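Local coordinates for Kiaa0380 (Homo sapiens, PDB 1HTJ), which probably links heterotrimeric G protein signalling to Rho GTPases as a guanine nucleotide exchange factor, the part modelled being its RGS-like domain, at residues V46-I51 and S58-Y63; S53-S58 and Q133-D138; A42-F47 and T198-A203. The protein carries 3 engineered substitutions. One frame throughout, in Å; residues are numbered along the deposited sequence.

Contact 1 (V46-I51 and S58-Y63); sequences VFLRYI and SPLLFY
Leu60 packs inside the helical hairpin of helix 41-54 and helix 58-69, which run roughly antiparallel and are joined by a short loop. One of its methyls, CD2, meets three side chains of the first helix: Phe47, Leu48 and Ile51. The segment axes come within 11.1 Å and their directions differ by 141°. The backbones are therefore well apart, and side chains fill the interval. Leu60 reaches across because CG stands anti to its backbone N (chi1 178°), which carries CD2 to helix 41-54. CD2 of Leu60 lies 3.6 Å from CE2 of Phe47. It approaches the ring obliquely. One face of that ring is covered from within its own helix, where Ile51 CG1 sits 4.1 Å above the plane, over the centre. The same Ile51 CG1 is 4.2 Å from Leu60 CD2, so these three side chains meet at one place. Leu48 comes from another side. Its CG lies beside the backbone N (chi1 -79°), and this swings CD2 to 3.7 Å from Leu60 CD2. Leu48 CD2 also meets CD2 of Leu61, the next residue of the second helix, at 4.3 Å. All five touching residues are buried and every cross-contact is apolar, so the hairpin is held here by van der Waals contact alone. The surroundings extend this core. Leu48 also packs on Leu177 of helix 163-182, Phe47 on Leu37 of helix 34-39, and Ile51 on Gln135 of helix 118-144, so helix 41-54 packs against all three as well as against helix 58-69.

Contact 2 (S53-S58 and Q133-D138); sequences SQADPS and QEQIHD
Gln135 NE2 donates to the backbone O of Asp56 at 2.8 Å, with an N-H...O angle of 158°. The acceptor lies nearly in the plane of the Gln135 amide. Seen from the carbonyl, the donor is tilted 23° from its plane. A water closes the pair into a ring: it donates to Asp56 O and to Gln135 OE1, at 2.8 Å from each. Both ends of the amide are thus engaged, which fixes its rotation. Ala55 CB adds a contact 3.8 Å from Gln135 NE2. The glutamine spans the interval because its chain is extended beyond CG (chi2 -177°). With a leucine in its place, the Asp56 carbonyl would probably lose its amide donor and the water one of its acceptors, leaving the loop less firmly tied to helix 118-144. Further out, the Asp56 side chain shapes the loop. Its OD1 takes two bonds from Ser58, from OG at 2.7 Å on the syn lone pair and from N at 3.0 Å from above the carboxylate plane. This Asp-Pro-Ser sequence forms an Asx turn, here capping the start of helix 58-69 within the RGS-like helical domain.

Contact 3 (A42-F47 and T198-A203); sequences AHLGVF and TYMSHA
Leu44 on helix 41-54 pushes one methyl against the ring of Tyr199 on helix 186-202. This is the tight part of the contact. Leu44 CD2 lies 3.4 Å from Tyr199 CE2 and 3.7 Å from Tyr199 CD2, coming at the ring obliquely. Both side chains have CG anti to the backbone N (chi1 -176° for Leu44), which brings the CD2 methyl of Leu44 and the CE2 side of the Tyr199 ring together. The ring is held at its far end too, since its hydroxyl hydrogen-bonds to the backbone O of Lys38. Leu64 and Val68 of helix 58-69 also touch it. Packing is looser beside this pair. Met200, modelled as selenomethionine, folds back at its second torsion (chi2 -54°), and its terminal methyl ends close to helix 41-54. That CE is 4.0 Å from Leu44 CD2 and comes to the backbone at Gly45, 4.3 Å from Gly45 N. The segment axes stay 12.2 Å apart, and Leu44, Tyr199 and Met200 reach across the gap. Toward the end of helix 186-202 the contact gives out. His202 is exposed and turns to Val68 and Gln71, and Ala203 leaves the helical conformation. The four touching residues are themselves buried. The solvent side is that of helix 186-202, where Ser201 and Ala203 are partly exposed as well. With helix directions 165° apart, this is near-antiparallel helix packing. It joins an early helix of the all-helical RGS-like domain to the last helix of the modelled chain.

How the contacts relate
Helix 41-54, with the loop that follows it, is common to all three contacts. Contact 1 and contact 2 have centres about 7 Å apart and share Ser58. Between them Ile51 CD1 meets Gln135 OE1 at 3.1 Å, and Phe47 CZ meets Ile136 CG1 at 3.6 Å, so helix 118-144 lies against helix 41-54 as well as the loop. Contact 3 shares Val46 and Phe47 with contact 1, with centres about 9 Å apart. Leu48 CD1 and Met200 CE bridge the two at 3.8 Å. Contacts 2 and 3 are farther apart, about 15 Å between centres. Contact 2 is polar and lies farther from the chain centre; the other two are apolar and buried.

Contact 1 (V46-I51 and S58-Y63)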
loop_
_atom_site.group_PDB
_atom_site.type_symbol
_atom_site.label_atom_id
_atom_site.label_comp_id
_atom_site.label_asym_id
_atom_site.label_seq_id
_atom_site.Cartn_x
_atom_site.Cartn_y
_atom_site.Cartn_z
ATOM N N VAL A 46 5.337 4.060 -8.387
ATOM C CA VAL A 46 4.695 4.397 -9.649
ATOM C C VAL A 46 3.249 3.872 -9.606
ATOM O O VAL A 46 2.301 4.609 -9.869
ATOM C CB VAL A 46 5.446 3.747 -10.846
ATOM C CG1 VAL A 46 4.624 3.876 -12.119
ATOM C CG2 VAL A 46 6.803 4.408 -11.026
ATOM N N PHE A 47 3.095 2.598 -9.267
ATOM C CA PHE A 47 1.784 1.981 -9.183
ATOM C C PHE A 47 0.873 2.735 -8.211
ATOM O O PHE A 47 -0.320 2.920 -8.475
ATOM C CB PHE A 47 1.941 0.513 -8.757
ATOM C CG PHE A 47 0.635 -0.260 -8.690
ATOM C CD1 PHE A 47 -0.327 -0.131 -9.699
ATOM C CD2 PHE A 47 0.373 -1.124 -7.617
ATOM C CE1 PHE A 47 -1.524 -0.846 -9.645
ATOM C CE2 PHE A 47 -0.813 -1.841 -7.553
ATOM C CZ PHE A 47 -1.773 -1.700 -8.577
ATOM N N LEU A 48 1.441 3.186 -7.096
ATOM C CA LEU A 48 0.674 3.902 -6.085
ATOM C C LEU A 48 0.191 5.257 -6.599
ATOM O O LEU A 48 -0.902 5.706 -6.273
ATOM C CB LEU A 48 1.520 4.065 -4.811
ATOM C CG LEU A 48 1.595 2.828 -3.903
ATOM C CD1 LEU A 48 2.662 3.009 -2.841
ATOM C CD2 LEU A 48 0.251 2.630 -3.237
ATOM N N ARG A 49 1.003 5.907 -7.416
ATOM C CA ARG A 49 0.615 7.198 -7.972
ATOM C C ARG A 49 -0.648 7.017 -8.810
ATOM O O ARG A 49 -1.550 7.843 -8.774
ATOM C CB ARG A 49 1.764 7.773 -8.820
ATOM C CG ARG A 49 2.912 8.259 -7.954
ATOM C CD ARG A 49 4.107 8.718 -8.756
ATOM N NE ARG A 49 3.826 9.896 -9.561
ATOM C CZ ARG A 49 4.767 10.616 -10.171
ATOM N NH1 ARG A 49 6.036 10.270 -10.067
ATOM N NH2 ARG A 49 4.447 11.691 -10.878
ATOM N N TYR A 50 -0.710 5.917 -9.553
ATOM C CA TYR A 50 -1.878 5.630 -10.358
ATOM C C TYR A 50 -3.053 5.422 -9.404
ATOM O O TYR A 50 -4.111 6.039 -9.557
ATOM C CB TYR A 50 -1.664 4.368 -11.215
ATOM C CG TYR A 50 -2.972 3.788 -11.731
ATOM C CD1 TYR A 50 -3.742 4.472 -12.677
ATOM C CD2 TYR A 50 -3.492 2.609 -11.189
ATOM C CE1 TYR A 50 -5.013 3.993 -13.059
ATOM C CE2 TYR A 50 -4.747 2.128 -11.556
ATOM C CZ TYR A 50 -5.511 2.821 -12.485
ATOM O OH TYR A 50 -6.785 2.365 -12.787
ATOM N N ILE A 51 -2.860 4.562 -8.412
ATOM C CA ILE A 51 -3.912 4.278 -7.444
ATOM C C ILE A 51 -4.433 5.567 -6.801
ATOM O O ILE A 51 -5.625 5.868 -6.858
ATOM C CB ILE A 51 -3.403 3.366 -6.306
ATOM C CG1 ILE A 51 -2.916 2.021 -6.863
ATOM C CG2 ILE A 51 -4.507 3.188 -5.259
ATOM C CD1 ILE A 51 -3.987 1.147 -7.463
ATOM N N SER A 58 -7.790 1.910 -0.773
ATOM C CA SER A 58 -8.000 1.065 0.390
ATOM C C SER A 58 -7.388 -0.351 0.369
ATOM O O SER A 58 -6.547 -0.668 1.200
ATOM C CB SER A 58 -9.504 0.980 0.685
ATOM O OG SER A 58 -10.071 2.285 0.734
ATOM N N PRO A 59 -7.796 -1.209 -0.582
ATOM C CA PRO A 59 -7.237 -2.566 -0.607
ATOM C C PRO A 59 -5.728 -2.698 -0.594
ATOM O O PRO A 59 -5.193 -3.515 0.168
ATOM C CB PRO A 59 -7.870 -3.198 -1.856
ATOM C CG PRO A 59 -8.217 -2.031 -2.715
ATOM C CD PRO A 59 -8.713 -0.999 -1.718
ATOM N N LEU A 60 -5.040 -1.912 -1.423
ATOM C CA LEU A 60 -3.590 -2.001 -1.466
ATOM C C LEU A 60 -2.920 -1.399 -0.251
ATOM O O LEU A 60 -1.940 -1.959 0.252
ATOM C CB LEU A 60 -3.040 -1.338 -2.727
ATOM C CG LEU A 60 -1.518 -1.341 -2.850
ATOM C CD1 LEU A 60 -0.998 -2.776 -2.734
ATOM C CD2 LEU A 60 -1.107 -0.725 -4.189
ATOM N N LEU A 61 -3.413 -0.252 0.215
ATOM C CA LEU A 61 -2.801 0.363 1.382
ATOM C C LEU A 61 -3.022 -0.546 2.576
ATOM O O LEU A 61 -2.148 -0.688 3.437
ATOM C CB LEU A 61 -3.374 1.765 1.654
ATOM C CG LEU A 61 -2.885 2.886 0.719
ATOM C CD1 LEU A 61 -3.469 4.229 1.170
ATOM C CD2 LEU A 61 -1.342 2.938 0.737
ATOM N N PHE A 62 -4.194 -1.164 2.626
ATOM C CA PHE A 62 -4.501 -2.082 3.707
ATOM C C PHE A 62 -3.503 -3.244 3.645
ATOM O O PHE A 62 -2.838 -3.586 4.636
ATOM C CB PHE A 62 -5.918 -2.626 3.555
ATOM C CG PHE A 62 -6.191 -3.801 4.435
ATOM C CD1 PHE A 62 -6.124 -3.671 5.829
ATOM C CD2 PHE A 62 -6.439 -5.060 3.885
ATOM C CE1 PHE A 62 -6.295 -4.774 6.655
ATOM C CE2 PHE A 62 -6.615 -6.174 4.709
ATOM C CZ PHE A 62 -6.542 -6.030 6.098
ATOM N N TYR A 63 -3.398 -3.837 2.460
ATOM C CA TYR A 63 -2.500 -4.959 2.235
ATOM C C TYR A 63 -1.062 -4.633 2.670
ATOM O O TYR A 63 -0.400 -5.438 3.341
ATOM C CB TYR A 63 -2.516 -5.337 0.746
ATOM C CG TYR A 63 -1.629 -6.501 0.415
ATOM C CD1 TYR A 63 -2.162 -7.772 0.235
ATOM C CD2 TYR A 63 -0.253 -6.338 0.303
ATOM C CE1 TYR A 63 -1.339 -8.859 -0.051
ATOM C CE2 TYR A 63 0.581 -7.419 0.020
ATOM C CZ TYR A 63 0.030 -8.673 -0.158
ATOM O OH TYR A 63 0.842 -9.737 -0.468
#

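Contact 2 (S53-S58 and Q133-D138)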
loop_
_atom_site.group_PDB
_atom_site.type_symbol
_atom_site.label_atom_id
_atom_site.label_comp_id
_atom_site.label_asym_id
_atom_site.label_seq_id
_atom_site.Cartn_x
_atom_site.Cartn_y
_atom_site.Cartn_z
ATOM N N SER A 53 -4.280 8.564 -7.694
ATOM C CA SER A 53 -4.906 9.455 -8.666
ATOM C C SER A 53 -6.244 9.001 -9.223
ATOM O O SER A 53 -7.121 9.831 -9.440
ATOM C CB SER A 53 -3.995 9.669 -9.879
ATOM O OG SER A 53 -2.731 10.195 -9.511
ATOM N N GLN A 54 -6.410 7.699 -9.453
ATOM C CA GLN A 54 -7.632 7.212 -10.111
ATOM C C GLN A 54 -8.480 6.152 -9.448
ATOM O O GLN A 54 -9.632 5.984 -9.821
ATOM C CB GLN A 54 -7.291 6.642 -11.498
ATOM C CG GLN A 54 -6.115 7.264 -12.180
ATOM C CD GLN A 54 -6.514 8.443 -13.025
ATOM O OE1 GLN A 54 -7.438 9.185 -12.679
ATOM N NE2 GLN A 54 -5.813 8.636 -14.142
ATOM N N ALA A 55 -7.935 5.416 -8.497
ATOM C CA ALA A 55 -8.698 4.333 -7.903
ATOM C C ALA A 55 -8.899 4.418 -6.402
ATOM O O ALA A 55 -8.556 5.416 -5.756
ATOM C CB ALA A 55 -8.026 3.005 -8.264
ATOM N N ASP A 56 -9.486 3.353 -5.862
ATOM C CA ASP A 56 -9.712 3.235 -4.434
ATOM C C ASP A 56 -8.403 2.705 -3.825
ATOM O O ASP A 56 -8.007 1.568 -4.074
ATOM C CB ASP A 56 -10.856 2.262 -4.150
ATOM C CG ASP A 56 -11.117 2.105 -2.667
ATOM O OD1 ASP A 56 -10.401 2.750 -1.866
ATOM O OD2 ASP A 56 -12.031 1.346 -2.297
ATOM N N PRO A 57 -7.717 3.534 -3.017
ATOM C CA PRO A 57 -6.444 3.154 -2.379
ATOM C C PRO A 57 -6.567 2.195 -1.195
ATOM O O PRO A 57 -5.558 1.721 -0.673
ATOM C CB PRO A 57 -5.885 4.495 -1.932
ATOM C CG PRO A 57 -7.155 5.182 -1.423
ATOM C CD PRO A 57 -8.160 4.866 -2.554
ATOM N N SER A 58 -7.790 1.910 -0.773
ATOM C CA SER A 58 -8.000 1.065 0.390
ATOM C C SER A 58 -7.388 -0.351 0.369
ATOM O O SER A 58 -6.547 -0.668 1.200
ATOM C CB SER A 58 -9.504 0.980 0.685
ATOM O OG SER A 58 -10.071 2.285 0.734
ATOM N N GLN A 133 -5.605 -7.081 -7.742
ATOM C CA GLN A 133 -5.273 -7.676 -9.030
ATOM C C GLN A 133 -5.915 -6.898 -10.159
ATOM O O GLN A 133 -5.280 -6.607 -11.167
ATOM C CB GLN A 133 -5.743 -9.130 -9.096
ATOM C CG GLN A 133 -4.801 -10.119 -8.426
ATOM C CD GLN A 133 -3.375 -9.992 -8.933
ATOM O OE1 GLN A 133 -3.138 -9.917 -10.147
ATOM N NE2 GLN A 133 -2.413 -9.970 -8.008
ATOM N N GLU A 134 -7.185 -6.572 -9.980
ATOM C CA GLU A 134 -7.917 -5.818 -10.977
ATOM C C GLU A 134 -7.216 -4.468 -11.213
ATOM O O GLU A 134 -7.024 -4.054 -12.357
ATOM C CB GLU A 134 -9.336 -5.599 -10.484
ATOM C CG GLU A 134 -10.298 -5.173 -11.550
ATOM C CD GLU A 134 -11.477 -4.437 -10.962
ATOM O OE1 GLU A 134 -12.096 -4.972 -10.002
ATOM O OE2 GLU A 134 -11.776 -3.322 -11.462
ATOM N N GLN A 135 -6.828 -3.792 -10.130
ATOM C CA GLN A 135 -6.124 -2.522 -10.241
ATOM C C GLN A 135 -4.785 -2.742 -10.948
ATOM O O GLN A 135 -4.339 -1.899 -11.728
ATOM C CB GLN A 135 -5.894 -1.911 -8.854
ATOM C CG GLN A 135 -7.198 -1.562 -8.101
ATOM C CD GLN A 135 -6.943 -0.883 -6.768
ATOM O OE1 GLN A 135 -5.841 -0.965 -6.225
ATOM N NE2 GLN A 135 -7.964 -0.223 -6.225
ATOM N N ILE A 136 -4.139 -3.871 -10.670
ATOM C CA ILE A 136 -2.876 -4.179 -11.324
ATOM C C ILE A 136 -3.112 -4.273 -12.841
ATOM O O ILE A 136 -2.323 -3.764 -13.633
ATOM C CB ILE A 136 -2.262 -5.495 -10.776
ATOM C CG1 ILE A 136 -1.410 -5.169 -9.545
ATOM C CG2 ILE A 136 -1.421 -6.192 -11.857
ATOM C CD1 ILE A 136 -0.818 -6.372 -8.838
ATOM N N HIS A 137 -4.215 -4.898 -13.232
ATOM C CA HIS A 137 -4.563 -5.023 -14.643
ATOM C C HIS A 137 -4.788 -3.620 -15.229
ATOM O O HIS A 137 -4.290 -3.276 -16.308
ATOM C CB HIS A 137 -5.847 -5.866 -14.794
ATOM C CG HIS A 137 -6.596 -5.602 -16.068
ATOM N ND1 HIS A 137 -6.136 -6.010 -17.306
ATOM C CD2 HIS A 137 -7.729 -4.892 -16.302
ATOM C CE1 HIS A 137 -6.948 -5.555 -18.246
ATOM N NE2 HIS A 137 -7.922 -4.874 -17.664
ATOM N N ASP A 138 -5.550 -2.814 -14.502
ATOM C CA ASP A 138 -5.851 -1.469 -14.943
ATOM C C ASP A 138 -4.601 -0.655 -15.195
ATOM O O ASP A 138 -4.511 0.048 -16.198
ATOM C CB ASP A 138 -6.726 -0.768 -13.921
ATOM C CG ASP A 138 -8.089 -1.362 -13.855
ATOM O OD1 ASP A 138 -8.621 -1.719 -14.934
ATOM O OD2 ASP A 138 -8.633 -1.465 -12.737
HETATM O O HOH W 1 -5.772 -0.048 -3.620
#

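Contact 3 (A42-F47 and T198-A203)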
loop_
_atom_site.group_PDB
_atom_site.type_symbol
_atom_site.label_atom_id
_atom_site.label_comp_id
_atom_site.label_asym_id
_atom_site.label_seq_id
_atom_site.Cartn_x
_atom_site.Cartn_y
_atom_site.Cartn_z
ATOM N N ALA A 42 10.418 1.627 -6.002
ATOM C CA ALA A 42 10.205 2.573 -7.095
ATOM C C ALA A 42 8.963 2.214 -7.908
ATOM O O ALA A 42 8.124 3.077 -8.200
ATOM C CB ALA A 42 11.435 2.608 -8.004
ATOM N N HIS A 43 8.865 0.939 -8.269
ATOM C CA HIS A 43 7.757 0.419 -9.048
ATOM C C HIS A 43 6.456 0.548 -8.273
ATOM O O HIS A 43 5.428 0.977 -8.817
ATOM C CB HIS A 43 8.024 -1.042 -9.394
ATOM C CG HIS A 43 9.175 -1.229 -10.329
ATOM N ND1 HIS A 43 10.477 -0.954 -9.969
ATOM C CD2 HIS A 43 9.212 -1.582 -11.637
ATOM C CE1 HIS A 43 11.266 -1.123 -11.015
ATOM N NE2 HIS A 43 10.524 -1.503 -12.040
ATOM N N LEU A 44 6.514 0.181 -6.996
ATOM C CA LEU A 44 5.358 0.258 -6.127
ATOM C C LEU A 44 4.898 1.707 -6.086
ATOM O O LEU A 44 3.708 1.992 -6.131
ATOM C CB LEU A 44 5.725 -0.214 -4.718
ATOM C CG LEU A 44 4.559 -0.269 -3.725
ATOM C CD1 LEU A 44 3.577 -1.338 -4.154
ATOM C CD2 LEU A 44 5.087 -0.574 -2.319
ATOM N N GLY A 45 5.856 2.617 -6.000
ATOM C CA GLY A 45 5.555 4.033 -5.970
ATOM C C GLY A 45 4.822 4.454 -7.229
ATOM O O GLY A 45 3.801 5.127 -7.158
ATOM N N VAL A 46 5.337 4.060 -8.387
ATOM C CA VAL A 46 4.695 4.397 -9.649
ATOM C C VAL A 46 3.249 3.872 -9.606
ATOM O O VAL A 46 2.301 4.609 -9.869
ATOM C CB VAL A 46 5.446 3.747 -10.846
ATOM C CG1 VAL A 46 4.624 3.876 -12.119
ATOM C CG2 VAL A 46 6.803 4.408 -11.026
ATOM N N PHE A 47 3.095 2.598 -9.267
ATOM C CA PHE A 47 1.784 1.981 -9.183
ATOM C C PHE A 47 0.873 2.735 -8.211
ATOM O O PHE A 47 -0.320 2.920 -8.475
ATOM C CB PHE A 47 1.941 0.513 -8.757
ATOM C CG PHE A 47 0.635 -0.260 -8.690
ATOM C CD1 PHE A 47 -0.327 -0.131 -9.699
ATOM C CD2 PHE A 47 0.373 -1.124 -7.617
ATOM C CE1 PHE A 47 -1.524 -0.846 -9.645
ATOM C CE2 PHE A 47 -0.813 -1.841 -7.553
ATOM C CZ PHE A 47 -1.773 -1.700 -8.577
ATOM N N THR A 198 3.790 4.252 6.572
ATOM C CA THR A 198 4.033 3.070 7.380
ATOM C C THR A 198 4.816 2.043 6.574
ATOM O O THR A 198 5.758 1.426 7.070
ATOM C CB THR A 198 2.716 2.441 7.821
ATOM O OG1 THR A 198 2.088 3.301 8.770
ATOM C CG2 THR A 198 2.943 1.074 8.425
ATOM N N TYR A 199 4.416 1.859 5.320
ATOM C CA TYR A 199 5.081 0.900 4.460
ATOM C C TYR A 199 6.427 1.392 3.983
ATOM O O TYR A 199 7.432 0.692 4.099
ATOM C CB TYR A 199 4.254 0.588 3.218
ATOM C CG TYR A 199 4.829 -0.603 2.492
ATOM C CD1 TYR A 199 4.634 -1.895 2.990
ATOM C CD2 TYR A 199 5.624 -0.442 1.356
ATOM C CE1 TYR A 199 5.214 -2.996 2.380
ATOM C CE2 TYR A 199 6.215 -1.540 0.731
ATOM C CZ TYR A 199 6.003 -2.815 1.248
ATOM O OH TYR A 199 6.544 -3.924 0.631
HETATM N N MSE A 200 6.432 2.593 3.416
HETATM C CA MSE A 200 7.657 3.166 2.887
HETATM C C MSE A 200 8.733 3.247 3.949
HETATM O O MSE A 200 9.877 2.847 3.729
HETATM C CB MSE A 200 7.386 4.550 2.292
HETATM C CG MSE A 200 6.699 4.501 0.932
HETATM SE SE MSE A 200 7.655 3.384 -0.354
HETATM C CE MSE A 200 6.292 3.142 -1.708
ATOM N N SER A 201 8.360 3.776 5.105
ATOM C CA SER A 201 9.291 3.908 6.208
ATOM C C SER A 201 9.860 2.526 6.505
ATOM O O SER A 201 11.070 2.350 6.593
ATOM C CB SER A 201 8.565 4.461 7.425
ATOM O OG SER A 201 9.399 4.427 8.554
ATOM N N HIS A 202 8.978 1.541 6.637
ATOM C CA HIS A 202 9.408 0.180 6.904
ATOM C C HIS A 202 10.319 -0.345 5.793
ATOM O O HIS A 202 11.212 -1.157 6.046
ATOM C CB HIS A 202 8.178 -0.707 7.068
ATOM C CG HIS A 202 8.454 -2.168 6.935
ATOM N ND1 HIS A 202 8.370 -2.832 5.730
ATOM C CD2 HIS A 202 8.781 -3.104 7.859
ATOM C CE1 HIS A 202 8.628 -4.115 5.917
ATOM N NE2 HIS A 202 8.880 -4.306 7.200
ATOM N N ALA A 203 10.099 0.132 4.569
ATOM C CA ALA A 203 10.892 -0.280 3.418
ATOM C C ALA A 203 12.192 0.516 3.300
ATOM O O ALA A 203 12.876 0.440 2.289
ATOM C CB ALA A 203 10.079 -0.122 2.149
#